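Enoyl-CoA Hydratase (Thermus thermophilus, PDB 1UIY) catalyses the reversible hydration of (2E)-enoyl-CoA to (3S)-3-hydroxyacyl-CoA in fatty acid beta-oxidation, working as a homohexamer built as a dimer of trimers. Local coordinates at the interface of chains A and B. Numbering follows the deposited sequence. Chains: chain A/B, Enoyl-CoA Hydratase.

Contact 1: the interface of chains A and B. Residues chain A 198-199, 202-203, 205-206, 232, 237-238, 241, 253; chain B 132, 134-137.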
# COMPACT_ATOMS: atom_id res chain seq x y z
N ASN A 198 21.16 21.07 -14.43
CA ASN A 198 21.26 20.42 -13.13
C ASN A 198 21.90 19.03 -13.16
O ASN A 198 22.00 18.41 -14.22
CB ASN A 198 19.87 20.36 -12.47
CG ASN A 198 19.28 21.75 -12.21
OD1 ASN A 198 19.98 22.67 -11.78
ND2 ASN A 198 17.98 21.89 -12.43
N ALA A 199 22.32 18.56 -11.98
CA ALA A 199 22.99 17.27 -11.77
C ALA A 199 22.28 16.01 -12.29
O ALA A 199 21.19 15.67 -11.83
CB ALA A 199 23.31 17.10 -10.30
N SER A 202 21.34 13.69 -9.38
CA SER A 202 20.22 14.23 -8.63
C SER A 202 18.88 14.14 -9.36
O SER A 202 17.84 13.92 -8.74
CB SER A 202 20.50 15.68 -8.25
OG SER A 202 21.62 15.77 -7.39
N LEU A 203 18.92 14.30 -10.68
CA LEU A 203 17.70 14.25 -11.48
C LEU A 203 17.08 12.86 -11.50
O LEU A 203 15.92 12.67 -11.15
CB LEU A 203 18.01 14.70 -12.90
CG LEU A 203 18.49 16.14 -13.08
CD1 LEU A 203 18.75 16.39 -14.54
CD2 LEU A 203 17.46 17.13 -12.55
N LEU A 205 17.54 10.19 -9.61
CA LEU A 205 17.08 9.82 -8.29
C LEU A 205 15.79 10.53 -7.87
O LEU A 205 14.87 9.91 -7.33
CB LEU A 205 18.20 10.08 -7.29
CG LEU A 205 18.04 9.48 -5.89
CD1 LEU A 205 17.67 8.00 -5.98
CD2 LEU A 205 19.34 9.67 -5.14
N THR A 206 15.73 11.84 -8.11
CA THR A 206 14.54 12.62 -7.78
C THR A 206 13.36 11.95 -8.48
O THR A 206 12.27 11.83 -7.93
CB THR A 206 14.67 14.07 -8.29
OG1 THR A 206 15.71 14.74 -7.56
CG2 THR A 206 13.37 14.83 -8.11
N VAL A 232 23.27 9.76 -2.06
CA VAL A 232 23.58 10.93 -2.87
C VAL A 232 24.82 11.70 -2.38
O VAL A 232 25.52 12.35 -3.16
CB VAL A 232 22.34 11.88 -2.92
CG1 VAL A 232 22.28 12.74 -1.67
CG2 VAL A 232 22.35 12.74 -4.17
N ASP A 237 28.88 13.94 -8.86
CA ASP A 237 28.18 15.18 -9.16
C ASP A 237 28.10 16.08 -7.94
O ASP A 237 28.21 17.30 -8.06
CB ASP A 237 26.76 14.90 -9.67
CG ASP A 237 26.75 13.97 -10.87
OD1 ASP A 237 25.81 14.10 -11.69
OD2 ASP A 237 27.65 13.12 -10.98
N LEU A 238 27.89 15.50 -6.77
CA LEU A 238 27.83 16.32 -5.57
C LEU A 238 29.20 16.91 -5.34
O LEU A 238 29.34 18.09 -5.01
CB LEU A 238 27.41 15.51 -4.34
CG LEU A 238 27.14 16.39 -3.12
CD1 LEU A 238 26.07 17.41 -3.47
CD2 LEU A 238 26.70 15.54 -1.94
N GLY A 241 29.73 19.55 -8.01
CA GLY A 241 28.96 20.74 -7.69
C GLY A 241 29.52 21.56 -6.56
O GLY A 241 29.76 22.76 -6.72
N PHE A 253 29.10 18.69 -14.65
CA PHE A 253 28.65 17.33 -14.36
C PHE A 253 28.89 16.41 -15.54
O PHE A 253 29.56 15.38 -15.36
CB PHE A 253 27.17 17.33 -14.02
CG PHE A 253 26.81 18.23 -12.88
CD1 PHE A 253 27.37 18.04 -11.62
CD2 PHE A 253 25.91 19.28 -13.06
CE1 PHE A 253 27.04 18.87 -10.56
CE2 PHE A 253 25.57 20.11 -12.00
CZ PHE A 253 26.14 19.91 -10.75
OXT PHE A 253 28.38 16.73 -16.64
N VAL B 132 18.99 19.71 -6.66
CA VAL B 132 19.55 19.26 -7.94
C VAL B 132 20.55 20.21 -8.60
O VAL B 132 21.50 19.77 -9.25
CB VAL B 132 18.46 18.96 -8.98
CG1 VAL B 132 17.87 17.61 -8.70
CG2 VAL B 132 17.41 20.05 -8.97
N ILE B 134 22.90 21.72 -7.44
CA ILE B 134 24.26 21.50 -6.98
C ILE B 134 24.65 20.04 -6.81
O ILE B 134 25.81 19.73 -6.54
CB ILE B 134 24.53 22.26 -5.66
CG1 ILE B 134 26.03 22.35 -5.39
CG2 ILE B 134 23.83 21.56 -4.50
CD1 ILE B 134 26.40 23.28 -4.25
N GLY B 135 23.69 19.13 -6.95
CA GLY B 135 24.00 17.71 -6.80
C GLY B 135 23.28 17.03 -5.66
O GLY B 135 23.48 15.84 -5.41
N PHE B 136 22.42 17.77 -4.96
CA PHE B 136 21.66 17.23 -3.85
C PHE B 136 20.32 16.73 -4.33
O PHE B 136 19.93 16.96 -5.47
CB PHE B 136 21.44 18.32 -2.79
CG PHE B 136 22.56 18.46 -1.81
CD1 PHE B 136 22.85 19.69 -1.24
CD2 PHE B 136 23.31 17.36 -1.42
CE1 PHE B 136 23.88 19.83 -0.31
CE2 PHE B 136 24.34 17.49 -0.48
CZ PHE B 136 24.62 18.72 0.07
N VAL B 137 19.61 16.03 -3.45
CA VAL B 137 18.29 15.51 -3.76
C VAL B 137 17.33 15.92 -2.66
O VAL B 137 17.60 15.68 -1.48
CB VAL B 137 18.28 13.98 -3.85
CG1 VAL B 137 16.86 13.49 -3.94
CG2 VAL B 137 19.03 13.54 -5.06
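In this crotonase-fold enzyme, the segment B:Val132 to B:Val137, directly after the active-site B:Glu131, lies against C-terminal helices of chain A: the start of helix 200-212, the 3-10 turn 232-234 and helix 236-246. Backbone carbonyls of chain B accept the polar contacts. A:Ala199 N, just ahead of helix 200-212, donates to B:Val132 O at 3.1 Å; the bond is fairly straight (161° at H), though the donor stands above the carbonyl plane. A:Ser202 OG, anti to its own carbonyl carbon, gives a hydrogen bond to B:Phe136 O at 2.8 Å, approaching well above that carbonyl plane with a C=O...O angle of 111°. The same hydroxyl is equally near C and O of B:Gly135, lying over that carbonyl, and makes at best a poor second contact there. In the second shell, A:Thr206 OG1 donates a hydrogen bond to A:Ser202 O at 2.6 Å, one helical turn back.

Apolar packing surrounds these bonds. B:Val132 sends CG1 toward A:Ser202 CB, while its CG2 branch faces the amide of A:Asn198. From the other end of the segment, B:Val137 CG2 meets A:Val232 CG2 at 3.5 Å, the two side chains crossing obliquely, and also faces A:Leu205 CD2.

A:Leu238, with CG anti to the backbone N (chi1 -172°), lays CD1 over the face of B:Phe136, 3.8 Å from the ring centroid; CD2 leans toward the rim at CE2.

Contact 2: the interface of chains A and B. Residues chain A 238-239, 242, 245-246; chain B 62, 65-66, 68-69, 134.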
# COMPACT_ATOMS: atom_id res chain seq x y z
N LEU A 238 27.89 15.50 -6.77
CA LEU A 238 27.83 16.32 -5.57
C LEU A 238 29.20 16.91 -5.34
O LEU A 238 29.34 18.09 -5.01
CB LEU A 238 27.41 15.51 -4.34
CG LEU A 238 27.14 16.39 -3.12
CD1 LEU A 238 26.07 17.41 -3.47
CD2 LEU A 238 26.70 15.54 -1.94
N ALA A 239 30.23 16.06 -5.51
CA ALA A 239 31.61 16.49 -5.34
C ALA A 239 31.85 17.62 -6.34
O ALA A 239 32.29 18.70 -5.97
CB ALA A 239 32.56 15.34 -5.60
N ILE A 242 29.72 20.94 -5.40
CA ILE A 242 30.25 21.64 -4.24
C ILE A 242 31.58 22.33 -4.55
O ILE A 242 31.88 23.40 -4.02
CB ILE A 242 30.40 20.68 -3.04
CG1 ILE A 242 29.02 20.17 -2.63
CG2 ILE A 242 31.08 21.39 -1.88
CD1 ILE A 242 29.02 19.24 -1.43
N PHE A 245 31.11 25.37 -6.63
CA PHE A 245 30.53 26.40 -5.80
C PHE A 245 31.63 27.13 -5.06
O PHE A 245 31.61 28.36 -4.95
CB PHE A 245 29.53 25.78 -4.82
CG PHE A 245 28.99 26.75 -3.82
CD1 PHE A 245 29.66 26.99 -2.63
CD2 PHE A 245 27.79 27.41 -4.05
CE1 PHE A 245 29.15 27.88 -1.68
CE2 PHE A 245 27.26 28.30 -3.11
CZ PHE A 245 27.94 28.53 -1.92
N PHE A 246 32.60 26.37 -4.55
CA PHE A 246 33.72 26.96 -3.82
C PHE A 246 34.78 27.49 -4.77
O PHE A 246 35.86 27.90 -4.35
CB PHE A 246 34.34 25.93 -2.87
CG PHE A 246 33.57 25.73 -1.60
CD1 PHE A 246 33.24 26.81 -0.79
CD2 PHE A 246 33.18 24.45 -1.20
CE1 PHE A 246 32.54 26.63 0.39
CE2 PHE A 246 32.47 24.26 -0.01
CZ PHE A 246 32.15 25.35 0.78
N LEU B 62 28.10 26.55 4.62
CA LEU B 62 29.43 26.28 4.09
C LEU B 62 30.20 25.34 5.00
O LEU B 62 31.02 24.54 4.54
CB LEU B 62 30.19 27.59 3.91
CG LEU B 62 29.42 28.70 3.19
CD1 LEU B 62 30.36 29.85 2.89
CD2 LEU B 62 28.80 28.17 1.91
N LEU B 65 28.87 22.04 3.65
CA LEU B 65 29.29 21.69 2.30
C LEU B 65 30.74 21.25 2.26
O LEU B 65 31.12 20.37 1.49
CB LEU B 65 29.07 22.86 1.34
CG LEU B 65 27.63 23.19 0.95
CD1 LEU B 65 26.82 23.52 2.20
CD2 LEU B 65 27.59 24.35 -0.03
N GLU B 66 31.56 21.86 3.10
CA GLU B 66 32.98 21.52 3.14
C GLU B 66 33.23 20.11 3.64
O GLU B 66 34.03 19.38 3.06
CB GLU B 66 33.74 22.52 4.01
CG GLU B 66 34.13 23.80 3.29
CD GLU B 66 35.18 23.58 2.21
OE1 GLU B 66 34.90 22.86 1.23
OE2 GLU B 66 36.29 24.13 2.34
N VAL B 68 30.70 17.35 4.46
CA VAL B 68 29.86 16.38 3.77
C VAL B 68 30.53 15.45 2.76
O VAL B 68 30.51 14.23 2.93
CB VAL B 68 28.67 17.09 3.09
CG1 VAL B 68 29.17 18.02 2.01
CG2 VAL B 68 27.70 16.07 2.53
N THR B 69 31.13 16.01 1.72
CA THR B 69 31.77 15.19 0.69
C THR B 69 32.90 14.30 1.17
O THR B 69 33.47 13.54 0.38
CB THR B 69 32.33 16.05 -0.47
OG1 THR B 69 33.03 17.19 0.05
CG2 THR B 69 31.21 16.49 -1.40
N ILE B 134 22.90 21.72 -7.44
CA ILE B 134 24.26 21.50 -6.98
C ILE B 134 24.65 20.04 -6.81
O ILE B 134 25.81 19.73 -6.54
CB ILE B 134 24.53 22.26 -5.66
CG1 ILE B 134 26.03 22.35 -5.39
CG2 ILE B 134 23.83 21.56 -4.50
CD1 ILE B 134 26.40 23.28 -4.25
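A:Ile242 forms the apolar centre of this helix-against-helix packing between crotonase-family subunits, where helix 236-246 of chain A meets helix 62-68 of chain B. Its CG1 branch runs anti to the carbonyl carbon and is extended at chi2 (-179°), which carries CD1 to the chain B surface. There CD1 meets B:Thr69 CG2 tip to tip at 3.5 Å and B:Val68 CG1 at 3.7 Å. The other branch, CG2, turns to the backbone of B:Leu65 and lies 3.5 Å from its carbonyl O. B:Thr69 presents its methyl here because CG2 is anti to the carbonyl carbon, and that methyl also faces A:Ala239 CA.

On the next turn, A:Phe245 has CG anti to the backbone N (chi1 174°). Its ring atom CE1 meets B:Leu62 CD2 at 3.6 Å, the side chains crossing at about a right angle. B:Leu65 CD2 sits over one ring face, offset toward the rim, and B:Ile134 CD1 approaches A:Phe245 CB at 4.1 Å from the neighbouring segment.

Toward the polar rim, A:Phe246 differs, with CG anti to the carbonyl carbon, and CD1 of A:Phe245 lies over one of its faces. Across from it, B:Glu66 bends at chi2 and sets its aliphatic CG 3.5 Å from A:Phe246 CZ. The carboxylate O, OE1, comes near CE2 and CD2, with the ring and carboxylate planes 52° apart. No chain A nitrogen or oxygen in this patch comes within bonding distance of a chain B one.

The centres of contact 1 and contact 2 are about 11 Å apart, and the two patches form one continuous part of the A-B interface. Both use A:Leu238 on helix 236-246 and B:Ile134 at the end of helix 131-134, so that chain A helix spans them. Contact 1 adds hydrogen bonds to its apolar packing; contact 2 is mainly apolar. Both lie near the active-site B:Glu131, about 10 Å from the centre of contact 2, whereas chain A's own A:Glu131 is about 36 Å from contact 1. In the homohexamer, one subunit's C-terminal helices probably help to support its neighbour's active-site surroundings.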